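Long-range contacts in trimethylamine-N-oxide reductase (Haemophilus influenzae, PDB 7L5I), which probably reduces trimethylamine N-oxide and related oxides at a molybdenum centre held by molybdopterin guanine dinucleotide cofactors: residues A432-H437 / I449-I454; A748-M753 / P761-G766; I442-T447 / L780-S785; H185-I190 / G629-F634. All coordinates share one frame; numbering follows the deposited sequence.

Interaction 1 (A432-H437 / I449-I454)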
loop_
_atom_site.group_PDB
_atom_site.type_symbol
_atom_site.label_atom_id
_atom_site.label_comp_id
_atom_site.label_asym_id
_atom_site.label_seq_id
_atom_site.Cartn_x
_atom_site.Cartn_y
_atom_site.Cartn_z
ATOM N N ALA A 432 1.375 10.953 13.648
ATOM C CA ALA A 432 0.736 12.168 14.167
ATOM C C ALA A 432 0.786 12.204 15.689
ATOM O O ALA A 432 1.135 13.219 16.298
ATOM C CB ALA A 432 -0.705 12.261 13.668
ATOM N N ASP A 433 0.417 11.092 16.314
ATOM C CA ASP A 433 0.484 10.939 17.762
ATOM C C ASP A 433 1.878 11.232 18.287
ATOM O O ASP A 433 2.025 11.884 19.330
ATOM C CB ASP A 433 0.045 9.500 18.080
ATOM C CG ASP A 433 -0.549 9.318 19.457
ATOM O OD1 ASP A 433 -0.997 10.298 20.098
ATOM O OD2 ASP A 433 -0.605 8.134 19.863
ATOM N N VAL A 434 2.915 10.755 17.587
ATOM C CA VAL A 434 4.295 10.969 18.022
ATOM C C VAL A 434 4.660 12.443 17.931
ATOM O O VAL A 434 5.259 13.022 18.850
ATOM C CB VAL A 434 5.265 10.121 17.166
ATOM C CG1 VAL A 434 6.706 10.556 17.365
ATOM C CG2 VAL A 434 5.123 8.643 17.475
ATOM N N LEU A 435 4.367 13.065 16.792
ATOM C CA LEU A 435 4.765 14.455 16.626
ATOM C C LEU A 435 4.096 15.342 17.665
ATOM O O LEU A 435 4.700 16.320 18.126
ATOM C CB LEU A 435 4.416 14.942 15.219
ATOM C CG LEU A 435 5.202 14.305 14.068
ATOM C CD1 LEU A 435 4.730 14.941 12.749
ATOM C CD2 LEU A 435 6.713 14.466 14.234
ATOM N N LEU A 436 2.858 15.013 18.047
ATOM C CA LEU A 436 2.114 15.824 18.995
ATOM C C LEU A 436 2.480 15.528 20.446
ATOM O O LEU A 436 2.381 16.430 21.289
ATOM C CB LEU A 436 0.610 15.581 18.831
ATOM C CG LEU A 436 -0.047 16.124 17.577
ATOM C CD1 LEU A 436 -1.365 15.488 17.294
ATOM C CD2 LEU A 436 -0.197 17.651 17.714
ATOM N N HIS A 437 2.857 14.286 20.767
ATOM C CA HIS A 437 2.879 13.800 22.153
ATOM C C HIS A 437 4.172 13.089 22.518
ATOM O O HIS A 437 4.187 11.886 22.812
ATOM C CB HIS A 437 1.688 12.866 22.382
ATOM C CG HIS A 437 0.383 13.450 21.937
ATOM N ND1 HIS A 437 -0.499 12.776 21.120
ATOM C CD2 HIS A 437 -0.171 14.668 22.161
ATOM C CE1 HIS A 437 -1.551 13.537 20.885
ATOM N NE2 HIS A 437 -1.380 14.689 21.512
ATOM N N ILE A 449 6.442 0.884 23.973
ATOM C CA ILE A 449 7.204 1.840 23.173
ATOM C C ILE A 449 6.991 3.237 23.736
ATOM O O ILE A 449 5.864 3.614 24.056
ATOM C CB ILE A 449 6.771 1.777 21.695
ATOM C CG1 ILE A 449 7.244 0.446 21.109
ATOM C CG2 ILE A 449 7.320 2.955 20.904
ATOM C CD1 ILE A 449 6.958 0.288 19.650
ATOM N N THR A 450 8.076 4.009 23.824
ATOM C CA THR A 450 8.034 5.396 24.289
ATOM C C THR A 450 8.300 6.322 23.107
ATOM O O THR A 450 9.333 6.208 22.454
ATOM C CB THR A 450 9.058 5.629 25.399
ATOM O OG1 THR A 450 8.721 4.820 26.529
ATOM C CG2 THR A 450 9.072 7.085 25.816
ATOM N N TYR A 451 7.366 7.238 22.842
ATOM C CA TYR A 451 7.505 8.129 21.704
ATOM C C TYR A 451 8.708 9.056 21.861
ATOM O O TYR A 451 8.907 9.656 22.927
ATOM C CB TYR A 451 6.257 8.979 21.538
ATOM C CG TYR A 451 5.007 8.261 21.088
ATOM C CD1 TYR A 451 5.021 6.922 20.725
ATOM C CD2 TYR A 451 3.815 8.955 20.987
ATOM C CE1 TYR A 451 3.853 6.298 20.278
ATOM C CE2 TYR A 451 2.671 8.351 20.555
ATOM C CZ TYR A 451 2.686 7.015 20.203
ATOM O OH TYR A 451 1.508 6.448 19.767
ATOM N N PRO A 452 9.477 9.270 20.806
ATOM C CA PRO A 452 10.582 10.233 20.860
ATOM C C PRO A 452 10.074 11.666 20.717
ATOM O O PRO A 452 8.900 11.918 20.469
ATOM C CB PRO A 452 11.442 9.817 19.661
ATOM C CG PRO A 452 10.450 9.300 18.679
ATOM C CD PRO A 452 9.326 8.661 19.468
ATOM N N ASP A 453 11.007 12.622 20.855
ATOM C CA ASP A 453 10.702 14.053 20.825
ATOM C C ASP A 453 11.276 14.655 19.540
ATOM O O ASP A 453 12.464 14.969 19.473
ATOM C CB ASP A 453 11.282 14.726 22.073
ATOM C CG ASP A 453 10.883 16.183 22.209
ATOM O OD1 ASP A 453 10.073 16.685 21.399
ATOM O OD2 ASP A 453 11.398 16.837 23.144
ATOM N N ILE A 454 10.421 14.839 18.525
ATOM C CA ILE A 454 10.872 15.098 17.156
ATOM C C ILE A 454 10.872 16.596 16.914
ATOM O O ILE A 454 9.844 17.258 17.087
ATOM C CB ILE A 454 9.979 14.380 16.112
ATOM C CG1 ILE A 454 10.005 12.860 16.286
ATOM C CG2 ILE A 454 10.386 14.804 14.689
ATOM C CD1 ILE A 454 11.373 12.225 16.209
HETATM O O HOH W 1 7.629 14.058 19.117
HETATM O O HOH W 2 7.131 17.200 16.629
#
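OD2 of D433 accepts a hydrogen bond from the hydroxyl of Y451, with OD2 and OH 2.7 Å apart. The hydroxyl comes from above the carboxylate plane, 37° out of it. The carboxylate and the phenol ring stand almost perpendicular. R430 makes a salt bridge to the same OD2. The other oxygen is also held. ND1 of H437 donates to OD1 of D433 at 2.7 Å, and K440 forms a salt bridge with OD1. Two gripped oxygens should leave the carboxylate little freedom to turn, and its positive neighbours probably keep it ionised.

V434 packs on the same tyrosine. Its CG2 lies over the middle of one ring face, 3.6 Å from the centroid of Y451 and 9° off the normal, a CH-pi contact. With chi1 at 167°, the other branch, CG1, stands anti to the backbone N and faces P452, meeting its CD at 3.9 Å. One residue on, the end methyl CD2 of L435 touches CG2 of I454 at 3.7 Å. At the ring edge, H437 O approaches CD2 of Y451 at 3.5 Å. Waters tie the two backbones. One links V434 O, P452 O and I454 N. A second joins L435 O to I454 O.

Helix 431-436 precedes the hairpin of strands 441-444 and 447-450. Residues 451-454 lead out of that hairpin towards strand 456-460. Helix 471-477 packs on A432, L435 and L436. F426 of strand 426-427 touches V434 and P452, and I442 of strand 441-444 touches Y451.

Interaction 2 (A748-M753 / P761-G766)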
loop_
_atom_site.group_PDB
_atom_site.type_symbol
_atom_site.label_atom_id
_atom_site.label_comp_id
_atom_site.label_asym_id
_atom_site.label_seq_id
_atom_site.Cartn_x
_atom_site.Cartn_y
_atom_site.Cartn_z
ATOM N N ALA A 748 -6.837 10.916 -3.486
ATOM C CA ALA A 748 -7.093 12.246 -4.039
ATOM C C ALA A 748 -6.322 13.275 -3.231
ATOM O O ALA A 748 -6.239 13.172 -2.002
ATOM C CB ALA A 748 -8.591 12.567 -4.003
ATOM N N TRP A 749 -5.797 14.300 -3.911
ATOM C CA TRP A 749 -4.984 15.312 -3.227
ATOM C C TRP A 749 -5.857 16.216 -2.349
ATOM O O TRP A 749 -6.757 16.895 -2.839
ATOM C CB TRP A 749 -4.224 16.176 -4.216
ATOM C CG TRP A 749 -3.141 15.483 -4.963
ATOM C CD1 TRP A 749 -2.956 14.132 -5.101
ATOM C CD2 TRP A 749 -2.100 16.115 -5.704
ATOM N NE1 TRP A 749 -1.853 13.890 -5.901
ATOM C CE2 TRP A 749 -1.304 15.094 -6.268
ATOM C CE3 TRP A 749 -1.760 17.447 -5.948
ATOM C CZ2 TRP A 749 -0.205 15.372 -7.074
ATOM C CZ3 TRP A 749 -0.657 17.718 -6.733
ATOM C CH2 TRP A 749 0.108 16.684 -7.283
ATOM N N TYR A 750 -5.558 16.220 -1.063
ATOM C CA TYR A 750 -6.152 17.114 -0.081
ATOM C C TYR A 750 -6.072 18.571 -0.510
ATOM O O TYR A 750 -4.990 19.091 -0.816
ATOM C CB TYR A 750 -5.390 16.888 1.234
ATOM C CG TYR A 750 -5.764 17.720 2.427
ATOM C CD1 TYR A 750 -7.062 17.744 2.914
ATOM C CD2 TYR A 750 -4.792 18.465 3.095
ATOM C CE1 TYR A 750 -7.393 18.486 4.020
ATOM C CE2 TYR A 750 -5.119 19.222 4.208
ATOM C CZ TYR A 750 -6.420 19.224 4.662
ATOM O OH TYR A 750 -6.750 19.946 5.774
ATOM N N ASP A 751 -7.220 19.251 -0.488
ATOM C CA ASP A 751 -7.314 20.628 -0.990
ATOM C C ASP A 751 -8.199 21.415 -0.046
ATOM O O ASP A 751 -9.369 21.681 -0.347
ATOM C CB ASP A 751 -7.862 20.646 -2.416
ATOM C CG ASP A 751 -7.626 21.976 -3.129
ATOM O OD1 ASP A 751 -6.942 22.864 -2.579
ATOM O OD2 ASP A 751 -8.135 22.116 -4.246
ATOM N N PRO A 752 -7.667 21.805 1.118
ATOM C CA PRO A 752 -8.517 22.323 2.195
ATOM C C PRO A 752 -8.987 23.739 1.960
ATOM O O PRO A 752 -8.288 24.559 1.355
ATOM C CB PRO A 752 -7.601 22.272 3.425
ATOM C CG PRO A 752 -6.213 22.414 2.844
ATOM C CD PRO A 752 -6.269 21.627 1.561
ATOM N N MET A 753 -10.171 24.017 2.490
ATOM C CA MET A 753 -10.707 25.385 2.531
ATOM C C MET A 753 -10.504 26.054 3.894
ATOM O O MET A 753 -11.098 25.664 4.862
ATOM C CB MET A 753 -12.191 25.345 2.162
ATOM C CG MET A 753 -12.887 26.689 2.247
ATOM S SD MET A 753 -14.524 26.628 1.446
ATOM C CE MET A 753 -14.043 25.703 -0.061
ATOM N N PRO A 761 -12.196 21.728 8.674
ATOM C CA PRO A 761 -11.924 22.177 7.302
ATOM C C PRO A 761 -12.427 21.190 6.249
ATOM O O PRO A 761 -12.546 19.970 6.509
ATOM C CB PRO A 761 -10.400 22.294 7.246
ATOM C CG PRO A 761 -9.975 22.453 8.647
ATOM C CD PRO A 761 -10.961 21.656 9.472
ATOM N N LEU A 762 -12.729 21.754 5.080
ATOM C CA LEU A 762 -13.385 21.063 3.975
ATOM C C LEU A 762 -12.382 20.832 2.852
ATOM O O LEU A 762 -11.793 21.791 2.352
ATOM C CB LEU A 762 -14.562 21.908 3.463
ATOM C CG LEU A 762 -15.221 21.425 2.176
ATOM C CD1 LEU A 762 -16.064 20.207 2.438
ATOM C CD2 LEU A 762 -16.075 22.501 1.540
ATOM N N CYS A 763 -12.216 19.573 2.441
ATOM C CA CYS A 763 -11.433 19.271 1.240
ATOM C C CYS A 763 -12.315 19.400 -0.001
ATOM O O CYS A 763 -13.331 18.712 -0.141
ATOM C CB CYS A 763 -10.835 17.863 1.321
ATOM S SG CYS A 763 -9.965 17.384 -0.181
ATOM N N LYS A 764 -11.922 20.283 -0.913
ATOM C CA LYS A 764 -12.663 20.499 -2.147
ATOM C C LYS A 764 -12.543 19.358 -3.147
ATOM O O LYS A 764 -13.284 19.332 -4.137
ATOM C CB LYS A 764 -12.144 21.776 -2.814
ATOM C CG LYS A 764 -12.198 22.999 -1.939
ATOM C CD LYS A 764 -11.798 24.256 -2.753
ATOM C CE LYS A 764 -10.321 24.363 -3.015
ATOM N NZ LYS A 764 -9.581 24.353 -1.747
ATOM N N ASN A 765 -11.596 18.445 -2.954
ATOM C CA ASN A 765 -11.235 17.498 -3.999
ATOM C C ASN A 765 -11.619 16.064 -3.665
ATOM O O ASN A 765 -11.795 15.271 -4.582
ATOM C CB ASN A 765 -9.724 17.606 -4.269
ATOM C CG ASN A 765 -9.276 16.839 -5.492
ATOM O OD1 ASN A 765 -9.983 16.734 -6.493
ATOM N ND2 ASN A 765 -8.065 16.296 -5.422
ATOM N N GLY A 766 -11.781 15.722 -2.399
ATOM C CA GLY A 766 -12.287 14.404 -2.054
ATOM C C GLY A 766 -11.253 13.466 -1.459
ATOM O O GLY A 766 -11.287 12.266 -1.716
HETATM O O HOH W 3 -9.343 10.210 -1.817
HETATM O O HOH W 4 -7.099 14.046 -6.967
HETATM O O HOH W 5 -13.809 24.963 5.244
#
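P752 and C763 form a single beta bridge between the two segments. K764 N donates to D751 O at 3.0 Å and nearly straight, and M753 N donates to L762 O at 2.8 Å.

K764 NZ also reaches D751 O, at 3.0 Å, from the opposite face of the carbonyl plane to K764 N. Bends at chi3 (-75°) and chi4 (-57°) curl the amine round to D751. The same NZ forms a salt bridge with D751 OD1, though the hydrogen bond within it is weak. The stronger partner of this carboxylate is T804 N, at OD2. ND2 of N765 donates to W749 O at 3.0 Å, with the acceptor in the amide plane. R689 holds OD1 of that amide.

Sulfur takes part too. D751 N donates to C763 SG at 3.3 Å, and N765 N and G766 N donate to it from within the cysteine's own segment.

Apolar contacts are fewer. CB of C763 comes obliquely to CD1 of the Y750 ring at 4.1 Å. CE of M753 lies against the CG-CD part of K764, 3.8 Å from CG.

A thiol that accepts three N-H groups is probably polarised by them. A lysine on a carbonyl and a carboxylate ties both parts of D751 to one cation. The N765 bond fixes the carbonyl of W749, whose side chain lies about 6 Å from a bound molybdopterin guanine dinucleotide.

Interaction 3 (I442-T447 / L780-S785)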
loop_
_atom_site.group_PDB
_atom_site.type_symbol
_atom_site.label_atom_id
_atom_site.label_comp_id
_atom_site.label_asym_id
_atom_site.label_seq_id
_atom_site.Cartn_x
_atom_site.Cartn_y
_atom_site.Cartn_z
ATOM N N ILE A 442 2.933 3.499 24.500
ATOM C CA ILE A 442 1.907 2.617 23.971
ATOM C C ILE A 442 2.398 1.174 24.056
ATOM O O ILE A 442 3.596 0.895 24.170
ATOM C CB ILE A 442 1.525 2.946 22.510
ATOM C CG1 ILE A 442 2.719 2.710 21.572
ATOM C CG2 ILE A 442 1.037 4.365 22.395
ATOM C CD1 ILE A 442 2.351 2.838 20.106
ATOM N N GLN A 443 1.441 0.254 23.989
ATOM C CA GLN A 443 1.740 -1.171 23.919
ATOM C C GLN A 443 1.834 -1.586 22.459
ATOM O O GLN A 443 1.091 -1.074 21.617
ATOM C CB GLN A 443 0.647 -1.974 24.632
ATOM C CG GLN A 443 0.869 -2.103 26.147
ATOM C CD GLN A 443 2.063 -2.993 26.468
ATOM O OE1 GLN A 443 2.198 -4.124 25.944
ATOM N NE2 GLN A 443 2.958 -2.485 27.300
ATOM N N TYR A 444 2.751 -2.516 22.168
ATOM C CA TYR A 444 2.969 -2.979 20.791
ATOM C C TYR A 444 3.565 -4.380 20.847
ATOM O O TYR A 444 4.705 -4.557 21.305
ATOM C CB TYR A 444 3.889 -2.021 20.019
ATOM C CG TYR A 444 4.393 -2.604 18.703
ATOM C CD1 TYR A 444 3.554 -2.728 17.605
ATOM C CD2 TYR A 444 5.698 -3.034 18.579
ATOM C CE1 TYR A 444 4.014 -3.269 16.412
ATOM C CE2 TYR A 444 6.175 -3.580 17.401
ATOM C CZ TYR A 444 5.330 -3.686 16.310
ATOM O OH TYR A 444 5.828 -4.243 15.133
ATOM N N ASN A 445 2.795 -5.359 20.376
ATOM C CA ASN A 445 3.269 -6.723 20.173
ATOM C C ASN A 445 4.033 -7.250 21.381
ATOM O O ASN A 445 5.086 -7.873 21.247
ATOM C CB ASN A 445 4.133 -6.810 18.918
ATOM C CG ASN A 445 4.228 -8.237 18.367
ATOM O OD1 ASN A 445 3.403 -9.080 18.677
ATOM N ND2 ASN A 445 5.211 -8.481 17.519
ATOM N N GLY A 446 3.485 -7.017 22.565
ATOM C CA GLY A 446 4.059 -7.535 23.784
ATOM C C GLY A 446 5.142 -6.689 24.407
ATOM O O GLY A 446 5.722 -7.107 25.420
ATOM N N THR A 447 5.445 -5.529 23.835
ATOM C CA THR A 447 6.441 -4.614 24.383
ATOM C C THR A 447 5.801 -3.249 24.619
ATOM O O THR A 447 4.669 -2.987 24.206
ATOM C CB THR A 447 7.646 -4.461 23.441
ATOM O OG1 THR A 447 7.280 -3.631 22.327
ATOM C CG2 THR A 447 8.119 -5.815 22.915
ATOM N N LEU A 780 -1.811 -5.345 19.526
ATOM C CA LEU A 780 -0.881 -6.309 18.958
ATOM C C LEU A 780 -0.015 -5.655 17.889
ATOM O O LEU A 780 1.219 -5.653 17.982
ATOM C CB LEU A 780 -1.631 -7.516 18.381
ATOM C CG LEU A 780 -0.635 -8.570 17.899
ATOM C CD1 LEU A 780 -0.078 -9.327 19.079
ATOM C CD2 LEU A 780 -1.256 -9.508 16.922
ATOM N N ALA A 781 -0.645 -5.100 16.853
ATOM C CA ALA A 781 0.105 -4.585 15.715
ATOM C C ALA A 781 0.153 -3.075 15.612
ATOM O O ALA A 781 1.021 -2.546 14.905
ATOM C CB ALA A 781 -0.497 -5.131 14.412
ATOM N N GLN A 782 -0.798 -2.368 16.221
ATOM C CA GLN A 782 -0.934 -0.930 16.054
ATOM C C GLN A 782 -0.880 -0.512 14.585
ATOM O O GLN A 782 -0.228 0.480 14.223
ATOM C CB GLN A 782 0.140 -0.207 16.864
ATOM C CG GLN A 782 0.080 -0.473 18.351
ATOM C CD GLN A 782 -1.011 0.341 19.055
ATOM O OE1 GLN A 782 -1.803 1.019 18.417
ATOM N NE2 GLN A 782 -1.058 0.254 20.385
ATOM N N GLY A 783 -1.602 -1.259 13.724
ATOM C CA GLY A 783 -1.696 -0.904 12.320
ATOM C C GLY A 783 -2.660 0.246 12.097
ATOM O O GLY A 783 -3.366 0.675 12.991
ATOM N N ASN A 784 -2.688 0.775 10.870
ATOM C CA ASN A 784 -3.633 1.851 10.564
ATOM C C ASN A 784 -5.025 1.275 10.299
ATOM O O ASN A 784 -5.169 0.141 9.824
ATOM C CB ASN A 784 -3.124 2.709 9.392
ATOM C CG ASN A 784 -3.194 2.007 8.028
ATOM O OD1 ASN A 784 -3.985 2.388 7.163
ATOM N ND2 ASN A 784 -2.331 1.006 7.828
ATOM N N SER A 785 -6.067 2.067 10.617
ATOM C CA SER A 785 -7.442 1.553 10.685
ATOM C C SER A 785 -8.467 2.388 9.912
ATOM O O SER A 785 -9.541 2.706 10.426
ATOM C CB SER A 785 -7.878 1.462 12.153
ATOM O OG SER A 785 -6.984 0.683 12.911
#
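I442 opens the contact with a loose touch, its CD1 lying 4.3 Å from NE2 of Q782. The next residue makes the main polar link. Q782 NE2 donates to Q443 O at 2.8 Å, with an N-H...O angle of 167°. The amide N-H meets the carbonyl oxygen almost head-on, and the acceptor lies close to the plane of the glutamine amide. Q782 bends at chi2 (-79°), which brings its amide back to this carbonyl. The Q443 side chain leads elsewhere, with OE1 bonded to Y643.

Y444 presents a ring edge to residues 780-785. Its CE1 is 3.4 Å from A781 O, near the ring plane. CG of Q782 also lies at this edge. Y444 starts the type I' turn that ends at T447 and closes the two-stranded hairpin of 441-444 and 447-450. The hairpin belongs to the molybdopterin oxidoreductase part of the chain. Here its tip meets a loop of the dinucleotide-binding part.

N445, in the turn, packs on L780. CB of N445 is 3.3 Å from L780 O. OD1 of N445 lies 3.5 Å from the methyl CD1 of L780, but its polar partner is NE2 of H185. G446 N bonds to the hydroxyl of Y643. T447 closes the turn on Y444 O, which receives both T447 N at 2.8 Å and T447 OG1 at 2.9 Å.

Interaction 4 (H185-I190 / G629-F634)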
loop_
_atom_site.group_PDB
_atom_site.type_symbol
_atom_site.label_atom_id
_atom_site.label_comp_id
_atom_site.label_asym_id
_atom_site.label_seq_id
_atom_site.Cartn_x
_atom_site.Cartn_y
_atom_site.Cartn_z
ATOM N N HIS A 185 3.169 -14.891 14.415
ATOM C CA HIS A 185 2.682 -15.677 15.548
ATOM C C HIS A 185 1.896 -16.913 15.113
ATOM O O HIS A 185 1.808 -17.884 15.864
ATOM C CB HIS A 185 1.765 -14.824 16.449
ATOM C CG HIS A 185 2.470 -13.731 17.187
ATOM N ND1 HIS A 185 3.463 -13.978 18.114
ATOM C CD2 HIS A 185 2.315 -12.384 17.145
ATOM C CE1 HIS A 185 3.882 -12.825 18.622
ATOM N NE2 HIS A 185 3.208 -11.843 18.043
ATOM N N VAL A 186 1.264 -16.861 13.943
ATOM C CA VAL A 186 0.378 -17.938 13.503
ATOM C C VAL A 186 1.107 -18.934 12.626
ATOM O O VAL A 186 0.869 -20.142 12.728
ATOM C CB VAL A 186 -0.823 -17.313 12.765
ATOM C CG1 VAL A 186 -1.700 -18.376 12.190
ATOM C CG2 VAL A 186 -1.582 -16.364 13.702
ATOM N N LEU A 187 1.974 -18.438 11.735
ATOM C CA LEU A 187 2.655 -19.259 10.747
ATOM C C LEU A 187 4.170 -19.266 10.870
ATOM O O LEU A 187 4.811 -20.086 10.209
ATOM C CB LEU A 187 2.312 -18.785 9.324
ATOM C CG LEU A 187 0.827 -18.921 8.967
ATOM C CD1 LEU A 187 0.536 -18.242 7.649
ATOM C CD2 LEU A 187 0.382 -20.383 8.913
ATOM N N GLY A 188 4.752 -18.387 11.675
ATOM C CA GLY A 188 6.190 -18.322 11.810
ATOM C C GLY A 188 6.894 -17.629 10.678
ATOM O O GLY A 188 8.108 -17.783 10.524
ATOM N N THR A 189 6.171 -16.837 9.895
ATOM C CA THR A 189 6.733 -16.155 8.735
ATOM C C THR A 189 5.833 -14.968 8.439
ATOM O O THR A 189 4.679 -14.934 8.857
ATOM C CB THR A 189 6.842 -17.121 7.545
ATOM O OG1 THR A 189 7.710 -16.583 6.539
ATOM C CG2 THR A 189 5.486 -17.400 6.929
ATOM N N ILE A 190 6.376 -13.979 7.728
ATOM C CA ILE A 190 5.586 -12.770 7.491
ATOM C C ILE A 190 4.416 -13.055 6.562
ATOM O O ILE A 190 3.356 -12.421 6.670
ATOM C CB ILE A 190 6.500 -11.659 6.944
ATOM C CG1 ILE A 190 5.793 -10.311 7.021
ATOM C CG2 ILE A 190 6.910 -11.951 5.511
ATOM C CD1 ILE A 190 6.723 -9.147 6.688
ATOM N N GLY A 629 5.457 -25.627 16.230
ATOM C CA GLY A 629 5.796 -26.163 14.934
ATOM C C GLY A 629 4.624 -26.302 13.989
ATOM O O GLY A 629 4.807 -26.803 12.876
ATOM N N LYS A 630 3.433 -25.889 14.408
ATOM C CA LYS A 630 2.214 -26.013 13.633
ATOM C C LYS A 630 1.566 -24.647 13.445
ATOM O O LYS A 630 2.026 -23.619 13.968
ATOM C CB LYS A 630 1.256 -26.996 14.330
ATOM C CG LYS A 630 1.819 -28.418 14.431
ATOM C CD LYS A 630 0.867 -29.372 15.169
ATOM C CE LYS A 630 0.753 -28.981 16.620
ATOM N NZ LYS A 630 -0.154 -29.941 17.342
ATOM N N ILE A 631 0.475 -24.642 12.682
ATOM C CA ILE A 631 -0.384 -23.470 12.544
ATOM C C ILE A 631 -1.058 -23.153 13.878
ATOM O O ILE A 631 -1.809 -23.967 14.411
ATOM C CB ILE A 631 -1.443 -23.701 11.462
ATOM C CG1 ILE A 631 -0.786 -24.011 10.125
ATOM C CG2 ILE A 631 -2.342 -22.489 11.346
ATOM C CD1 ILE A 631 -1.758 -24.561 9.081
ATOM N N GLU A 632 -0.878 -21.932 14.370
ATOM C CA GLU A 632 -1.341 -21.565 15.711
ATOM C C GLU A 632 -2.715 -20.917 15.601
ATOM O O GLU A 632 -2.858 -19.703 15.487
ATOM C CB GLU A 632 -0.330 -20.656 16.407
ATOM C CG GLU A 632 1.042 -21.266 16.532
ATOM C CD GLU A 632 1.455 -21.539 17.972
ATOM O OE1 GLU A 632 1.353 -20.617 18.818
ATOM O OE2 GLU A 632 1.900 -22.679 18.251
ATOM N N ILE A 633 -3.741 -21.757 15.639
ATOM C CA ILE A 633 -5.112 -21.246 15.732
ATOM C C ILE A 633 -5.343 -20.599 17.087
ATOM O O ILE A 633 -5.963 -19.544 17.184
ATOM C CB ILE A 633 -6.104 -22.383 15.461
ATOM C CG1 ILE A 633 -5.976 -22.829 14.007
ATOM C CG2 ILE A 633 -7.527 -21.918 15.775
ATOM C CD1 ILE A 633 -6.886 -23.995 13.638
ATOM N N PHE A 634 -4.851 -21.225 18.150
ATOM C CA PHE A 634 -4.692 -20.595 19.454
ATOM C C PHE A 634 -3.208 -20.340 19.652
ATOM O O PHE A 634 -2.389 -21.261 19.503
ATOM C CB PHE A 634 -5.233 -21.481 20.567
ATOM C CG PHE A 634 -5.248 -20.800 21.916
ATOM C CD1 PHE A 634 -4.128 -20.798 22.711
ATOM C CD2 PHE A 634 -6.388 -20.162 22.368
ATOM C CE1 PHE A 634 -4.146 -20.177 23.940
ATOM C CE2 PHE A 634 -6.410 -19.540 23.601
ATOM C CZ PHE A 634 -5.282 -19.547 24.382
HETATM O O HOH W 6 2.188 -18.142 18.464
#
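E632 meets the end of helix 179-187 at H185 and V186. It is the centre of an inverse gamma turn at the end of the short strand 631-632, which pairs in parallel with strand 297-298. The joint is a strand N-H on a carbonyl of the last helical turn. E632 N donates to V186 O at 3.0 Å with an angle of 167°. It lies in the carbonyl plane, on a lone pair. This is the one direct hydrogen bond between the two segments.

The E632 side chain then runs along the helix end. CB lies 3.5 Å from H185 O. CG is anti to the carbonyl carbon of its own residue (chi1 -58°) and lies equally near H185 O. OE1 does not bond H185 O directly. A bend at chi2 (-114°) leaves OE1 on the side of H185 O, with a water between them that donates to both, 2.6 Å from OE1 of E632 and 2.6 Å from H185 O. OE2 is hydrogen-bonded to the hydroxyl of S628. The acid is thus held at both oxygens.

Apolar groups flank the bond. L187 and I631 lie side by side and point the same way, with CD2 of L187 4.0 Å from CG1 of I631. Helix 359-372 packs on I631 through V366 and S370. V186 CG1 stands 3.7 Å from E632 O, the carbonyl that also accepts a hydrogen bond from NE1 of W363.

In the fold
Interactions 1 and 3 share the hairpin of strands 441-444 and 447-450. I449 N lies 2.9 Å from I442 O across it, probably hydrogen-bonded. Interaction 3 touches interaction 4 through N445 OD1 and H185 NE2, 2.8 Å apart, so 1, 3 and 4 form a chain of contacts. Interaction 2 stands apart in the dinucleotide-binding part, its centre about 43 Å from that of interaction 4. Interactions 1, 2 and 4 are largely buried, while 3 is partly buried. Their chemistry differs. Interaction 1 combines a charged cluster with a CH-pi contact, 2 is rich in backbone and lysine bonds, and 3 and 4 each have one firm direct bond.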